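Local coordinates for peptidoglycan D,D-transpeptidase MrdA (Pseudomonas aeruginosa, PDB 7KIS), which probably catalyses the transpeptidation that cross-links peptidoglycan in the cell wall, and is bound here by the diazabicyclooctane inhibitor WCK 5153, at residues Arg348-Gly353 / Asp372-Leu377; Tyr364-Arg369 / Asn385-Tyr390. All blocks are in the same frame, centred on the assembly; numbering follows the deposited sequence.

Contact 1 (Arg348-Gly353 / Asp372-Leu377)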
# COMPACT_ATOMS: atom_id res chain seq x y z
N ARG A 348 6.71 24.29 -21.00
CA ARG A 348 5.90 25.10 -20.11
C ARG A 348 4.43 25.13 -20.53
O ARG A 348 4.08 24.87 -21.68
CB ARG A 348 6.45 26.52 -20.06
CG ARG A 348 6.65 27.09 -21.44
CD ARG A 348 6.41 28.58 -21.48
NE ARG A 348 7.59 29.33 -21.09
CZ ARG A 348 8.40 29.92 -21.96
NH1 ARG A 348 8.14 29.85 -23.26
NH2 ARG A 348 9.45 30.59 -21.54
N VAL A 349 3.59 25.47 -19.56
CA VAL A 349 2.14 25.59 -19.74
C VAL A 349 1.67 26.75 -18.87
O VAL A 349 1.93 26.76 -17.66
CB VAL A 349 1.39 24.30 -19.36
CG1 VAL A 349 -0.08 24.59 -19.10
CG2 VAL A 349 1.54 23.26 -20.46
N PHE A 350 1.00 27.73 -19.47
CA PHE A 350 0.46 28.84 -18.70
C PHE A 350 -0.81 28.42 -17.98
O PHE A 350 -1.73 27.86 -18.59
CB PHE A 350 0.17 30.05 -19.59
CG PHE A 350 -0.13 31.30 -18.82
CD1 PHE A 350 0.89 32.01 -18.20
CD2 PHE A 350 -1.42 31.77 -18.70
CE1 PHE A 350 0.63 33.16 -17.49
CE2 PHE A 350 -1.70 32.92 -17.99
CZ PHE A 350 -0.67 33.62 -17.38
N ASP A 351 -0.86 28.68 -16.68
CA ASP A 351 -2.00 28.31 -15.85
C ASP A 351 -2.80 29.56 -15.50
O ASP A 351 -2.43 30.30 -14.59
CB ASP A 351 -1.53 27.60 -14.57
CG ASP A 351 -2.64 27.42 -13.55
OD1 ASP A 351 -3.81 27.23 -13.96
OD2 ASP A 351 -2.35 27.46 -12.34
N PRO A 352 -3.90 29.84 -16.21
CA PRO A 352 -4.77 30.95 -15.84
C PRO A 352 -5.75 30.63 -14.72
O PRO A 352 -6.61 31.46 -14.41
CB PRO A 352 -5.52 31.24 -17.15
CG PRO A 352 -5.63 29.90 -17.80
CD PRO A 352 -4.38 29.14 -17.42
N GLY A 353 -5.65 29.44 -14.12
CA GLY A 353 -6.60 29.00 -13.12
C GLY A 353 -7.61 28.00 -13.62
O GLY A 353 -8.50 27.61 -12.86
N ASP A 372 -1.30 29.61 -11.38
CA ASP A 372 0.10 29.61 -10.98
C ASP A 372 1.01 30.23 -12.04
O ASP A 372 2.23 30.23 -11.86
CB ASP A 372 0.57 28.19 -10.67
CG ASP A 372 0.20 27.76 -9.26
OD1 ASP A 372 0.49 28.52 -8.31
OD2 ASP A 372 -0.38 26.66 -9.10
N GLY A 373 0.45 30.73 -13.14
CA GLY A 373 1.27 31.28 -14.20
C GLY A 373 1.87 30.17 -15.06
O GLY A 373 1.28 29.11 -15.24
N TRP A 374 3.06 30.44 -15.59
CA TRP A 374 3.77 29.43 -16.35
C TRP A 374 4.28 28.35 -15.41
O TRP A 374 4.95 28.64 -14.41
CB TRP A 374 4.93 30.05 -17.12
CG TRP A 374 4.51 31.07 -18.13
CD1 TRP A 374 4.60 32.43 -18.02
CD2 TRP A 374 3.94 30.82 -19.42
NE1 TRP A 374 4.12 33.03 -19.15
CE2 TRP A 374 3.71 32.06 -20.03
CE3 TRP A 374 3.60 29.65 -20.12
CZ2 TRP A 374 3.15 32.18 -21.30
CZ3 TRP A 374 3.05 29.77 -21.38
CH2 TRP A 374 2.83 31.03 -21.96
N VAL A 375 3.97 27.09 -15.72
CA VAL A 375 4.39 25.96 -14.90
C VAL A 375 5.09 24.94 -15.79
O VAL A 375 4.71 24.74 -16.95
CB VAL A 375 3.21 25.31 -14.14
CG1 VAL A 375 2.44 26.36 -13.34
CG2 VAL A 375 2.27 24.59 -15.10
N SER A 376 6.14 24.33 -15.25
CA SER A 376 6.86 23.25 -15.89
C SER A 376 6.67 21.98 -15.08
O SER A 376 5.85 21.93 -14.16
CB SER A 376 8.34 23.62 -16.04
OG SER A 376 8.49 24.85 -16.73
N LEU A 377 7.43 20.94 -15.42
CA LEU A 377 7.31 19.65 -14.73
C LEU A 377 7.51 19.81 -13.23
O LEU A 377 6.69 19.35 -12.43
CB LEU A 377 8.30 18.65 -15.31
CG LEU A 377 8.59 17.42 -14.44
CD1 LEU A 377 7.35 16.55 -14.35
CD2 LEU A 377 9.76 16.63 -14.99

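Contact 2 (Tyr364-Arg369 / Asn385-Tyr390). With C9D ((2S,5R)-1-formyl-N'-[(3R)-pyrrolidine-3-carbonyl]-5-[(sulfooxy)amino]piperidine-2-carbohydrazide), chain C.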
# COMPACT_ATOMS: atom_id res chain seq x y z
N TYR A 364 -12.10 23.39 -16.83
CA TYR A 364 -11.65 22.47 -15.78
C TYR A 364 -10.71 23.23 -14.86
O TYR A 364 -9.58 23.54 -15.24
CB TYR A 364 -10.96 21.25 -16.39
CG TYR A 364 -11.85 20.44 -17.30
CD1 TYR A 364 -12.06 20.84 -18.62
CD2 TYR A 364 -12.50 19.30 -16.85
CE1 TYR A 364 -12.88 20.11 -19.46
CE2 TYR A 364 -13.32 18.57 -17.68
CZ TYR A 364 -13.51 18.98 -18.99
OH TYR A 364 -14.32 18.26 -19.83
N ARG A 365 -11.18 23.52 -13.65
CA ARG A 365 -10.57 24.55 -12.83
C ARG A 365 -9.46 23.99 -11.94
O ARG A 365 -9.49 22.83 -11.52
CB ARG A 365 -11.63 25.24 -11.97
CG ARG A 365 -12.77 25.80 -12.81
CD ARG A 365 -13.80 26.53 -11.99
NE ARG A 365 -14.63 27.39 -12.84
CZ ARG A 365 -14.26 28.60 -13.26
NH1 ARG A 365 -15.07 29.31 -14.03
NH2 ARG A 365 -13.09 29.10 -12.89
N ASN A 366 -8.47 24.84 -11.67
CA ASN A 366 -7.34 24.51 -10.81
C ASN A 366 -7.74 24.67 -9.35
O ASN A 366 -8.66 25.42 -9.01
CB ASN A 366 -6.14 25.40 -11.15
CG ASN A 366 -4.83 24.84 -10.63
OD1 ASN A 366 -4.63 23.63 -10.58
ND2 ASN A 366 -3.92 25.73 -10.26
N TRP A 367 -7.03 23.95 -8.47
CA TRP A 367 -7.30 24.09 -7.05
C TRP A 367 -6.98 25.49 -6.54
O TRP A 367 -7.55 25.92 -5.53
CB TRP A 367 -6.50 23.05 -6.24
CG TRP A 367 -5.04 23.37 -6.09
CD1 TRP A 367 -4.02 22.93 -6.89
CD2 TRP A 367 -4.43 24.19 -5.09
NE1 TRP A 367 -2.82 23.42 -6.44
CE2 TRP A 367 -3.05 24.20 -5.34
CE3 TRP A 367 -4.93 24.92 -4.00
CZ2 TRP A 367 -2.15 24.91 -4.54
CZ3 TRP A 367 -4.04 25.62 -3.21
CH2 TRP A 367 -2.66 25.62 -3.49
N ASN A 368 -6.11 26.22 -7.23
CA ASN A 368 -5.91 27.64 -6.99
C ASN A 368 -6.61 28.41 -8.11
O ASN A 368 -6.18 28.37 -9.26
CB ASN A 368 -4.42 27.99 -6.93
CG ASN A 368 -4.18 29.47 -6.72
OD1 ASN A 368 -4.99 30.16 -6.11
ND2 ASN A 368 -3.06 29.96 -7.24
N ARG A 369 -7.70 29.10 -7.75
CA ARG A 369 -8.57 29.71 -8.74
C ARG A 369 -7.83 30.71 -9.62
O ARG A 369 -8.13 30.84 -10.81
CB ARG A 369 -9.77 30.37 -8.06
CG ARG A 369 -11.05 29.55 -8.15
CD ARG A 369 -10.78 28.08 -7.86
NE ARG A 369 -11.98 27.25 -7.95
CZ ARG A 369 -12.03 25.96 -7.63
NH1 ARG A 369 -10.93 25.35 -7.19
NH2 ARG A 369 -13.16 25.28 -7.74
N ASN A 385 -0.16 21.45 -9.63
CA ASN A 385 -1.04 22.19 -10.52
C ASN A 385 -1.91 21.22 -11.30
O ASN A 385 -1.43 20.22 -11.82
CB ASN A 385 -0.21 23.06 -11.46
CG ASN A 385 -1.06 24.05 -12.24
OD1 ASN A 385 -1.57 23.72 -13.31
ND2 ASN A 385 -1.22 25.25 -11.71
N ASP A 386 -3.21 21.52 -11.38
CA ASP A 386 -4.12 20.63 -12.08
C ASP A 386 -4.13 20.88 -13.58
O ASP A 386 -4.29 19.94 -14.36
CB ASP A 386 -5.54 20.75 -11.51
CG ASP A 386 -5.61 20.38 -10.04
OD1 ASP A 386 -5.03 19.35 -9.66
OD2 ASP A 386 -6.24 21.14 -9.27
N THR A 387 -3.98 22.14 -14.00
CA THR A 387 -4.04 22.46 -15.43
C THR A 387 -2.89 21.82 -16.19
O THR A 387 -3.06 21.39 -17.34
CB THR A 387 -4.04 23.98 -15.63
OG1 THR A 387 -2.86 24.54 -15.05
CG2 THR A 387 -5.27 24.59 -14.97
N TYR A 388 -1.71 21.75 -15.57
CA TYR A 388 -0.57 21.09 -16.22
C TYR A 388 -0.90 19.64 -16.54
O TYR A 388 -0.58 19.15 -17.63
CB TYR A 388 0.66 21.18 -15.32
CG TYR A 388 1.91 20.52 -15.87
CD1 TYR A 388 2.12 19.15 -15.73
CD2 TYR A 388 2.89 21.27 -16.51
CE1 TYR A 388 3.26 18.55 -16.23
CE2 TYR A 388 4.04 20.68 -17.00
CZ TYR A 388 4.22 19.32 -16.86
OH TYR A 388 5.36 18.72 -17.35
N PHE A 389 -1.52 18.93 -15.60
CA PHE A 389 -1.87 17.53 -15.82
C PHE A 389 -3.19 17.38 -16.56
O PHE A 389 -3.42 16.34 -17.18
CB PHE A 389 -1.89 16.78 -14.49
CG PHE A 389 -0.55 16.76 -13.80
CD1 PHE A 389 -0.19 17.77 -12.93
CD2 PHE A 389 0.35 15.74 -14.05
CE1 PHE A 389 1.04 17.76 -12.30
CE2 PHE A 389 1.58 15.72 -13.42
CZ PHE A 389 1.93 16.73 -12.55
N TYR A 390 -4.07 18.38 -16.48
CA TYR A 390 -5.18 18.46 -17.42
C TYR A 390 -4.66 18.49 -18.85
O TYR A 390 -5.13 17.75 -19.72
CB TYR A 390 -6.02 19.71 -17.15
CG TYR A 390 -6.91 19.64 -15.92
CD1 TYR A 390 -7.41 18.43 -15.46
CD2 TYR A 390 -7.26 20.80 -15.24
CE1 TYR A 390 -8.22 18.38 -14.34
CE2 TYR A 390 -8.07 20.76 -14.12
CZ TYR A 390 -8.55 19.55 -13.68
OH TYR A 390 -9.36 19.51 -12.56
OAF C9D C . -1.82 18.44 0.36
SAY C9D C . -2.54 19.34 -0.64
OAD C9D C . -3.75 19.98 -0.01
OAE C9D C . -1.47 20.36 -0.94
OAR C9D C . -2.97 18.47 -2.03
NAQ C9D C . -2.81 19.35 -3.16
CAU C9D C . -4.16 19.68 -3.77
CAJ C9D C . -5.23 19.22 -2.86
CB C9D C . -6.58 19.33 -3.44
CAM C9D C . -4.26 19.06 -5.17
N C9D C . -5.42 18.12 -5.35
CAG C9D C . -5.15 16.71 -5.63
OAA C9D C . -5.86 15.87 -5.19
CA C9D C . -6.74 18.47 -4.69
C C9D C . -7.63 19.22 -5.67
O C9D C . -8.67 19.63 -5.30
NAP C9D C . -7.20 19.46 -7.07
NAO C9D C . -8.10 20.17 -7.91
CAS C9D C . -9.41 19.61 -8.22
OAB C9D C . -9.73 18.55 -7.80
CAV C9D C . -10.41 20.43 -9.13
CAI C9D C . -10.40 21.92 -8.63
CAH C9D C . -11.77 22.11 -7.86
NAN C9D C . -12.61 21.22 -8.43
CAL C9D C . -11.68 19.96 -8.92

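Contact 1 (Arg348-Gly353 / Asp372-Leu377)
V349-D351 and G373-V375 run antiparallel as a short two-stranded ladder: V349/V375 and D351/G373 are hydrogen-bonded pairs, F350/W374 the non-hydrogen-bonded pair between them. V375 N gives to V349 O at 2.8 Å, V349 N returns the bond to V375 O, and D351 N gives to G373 O. F350 and W374 share one side of the ladder. CG anti to the backbone N (chi1 -168°) sets F350 CG on the indole side; the ring meets the indole edge-to-face in a T-shaped pair, planes 64° apart. F350 CD1 sits 3.4 Å from W374 CE2, and F350 CB adds a CH-pi contact over the six-membered ring. R348 crosses the opposite indole face, its CD 3.3 Å from W374 CE3; any cation-pi attraction of the guanidinium is long and weak. V349 and V375 point to the other side, onto helix 386-396. D351 is on that side as well; its carboxylate lies beside that of D372, pointing the same way. D351 OD2 accepts D372 N (2.6 Å) from above the carboxylate plane, and OD1 accepts G353 N in an Asx turn. D351 OD2 and D372 OD2 are only 3.9 Å apart, and both accept from N385 ND2; this shared amide, with D372 N on D351, probably offsets their repulsion.

Contact 2 (Tyr364-Arg369 / Asn385-Tyr390)
The SxD motif of the transpeptidase active site, Ser-Asn-Asp at the start of helix 386-396, meets the pocket-lining loop through D386, its final residue, against N366 and W367. N366 carries its amide to the helix start with CG anti to the backbone N (chi1 -162°), and OD1 takes the D386 N-H at 2.7 Å and a fairly straight 159°. D386 returns the link: its OD2 accepts W367 N at 3.0 Å on the anti side of the carboxylate. The same oxygen lies at the indole edge, in the ring plane, while OD1 is salt-bridged to K330. In the penicillin-binding protein transpeptidase domain the motif lies beside the serine predicted to form the acyl-ester, S327, whose side chain is about 5 Å from that of D386. N385, at the N-cap, fixes the first turn by accepting Y388 N on OD1 (3.0 Å), in the plane of its amide. Further along, Y390 presents a face to Y364: Y364 CB lies over it toward the rim, 3.7 Å from Y390 CE2, and the Y364 ring points its edge at that ring, planes 59° apart. Y390 OH makes a weak bond to R365 O. C9D packs against both segments. Its NAO bonds weakly to D386 OD2, CAU lies over a face of W367, and the pyrrolidine carbon CAH comes in at the guanidinium edge of R369, 3.4 Å from NH1.

From the N terminus the segments come in the order 348-353, 364-369, 372-377, 385-390, so contacts 1 and 2 alternate along the chain and their loops cross. Contact 1 closes an 18-residue loop that includes the small hairpin 354-355/364-365 and the pocket-lining residues after it. Contact 2 closes a 15-residue loop that runs through the second segment of contact 1 (372-377) and helix 377-382. The two are directly joined, their centres 9 Å apart: G353 O and N366 N are 3.0 Å apart, a probable backbone hydrogen bond, and L377 packs on Y388. Together they tie the outer ladder, the hairpin and the N-terminal end of helix 386-396 to the inhibitor pocket.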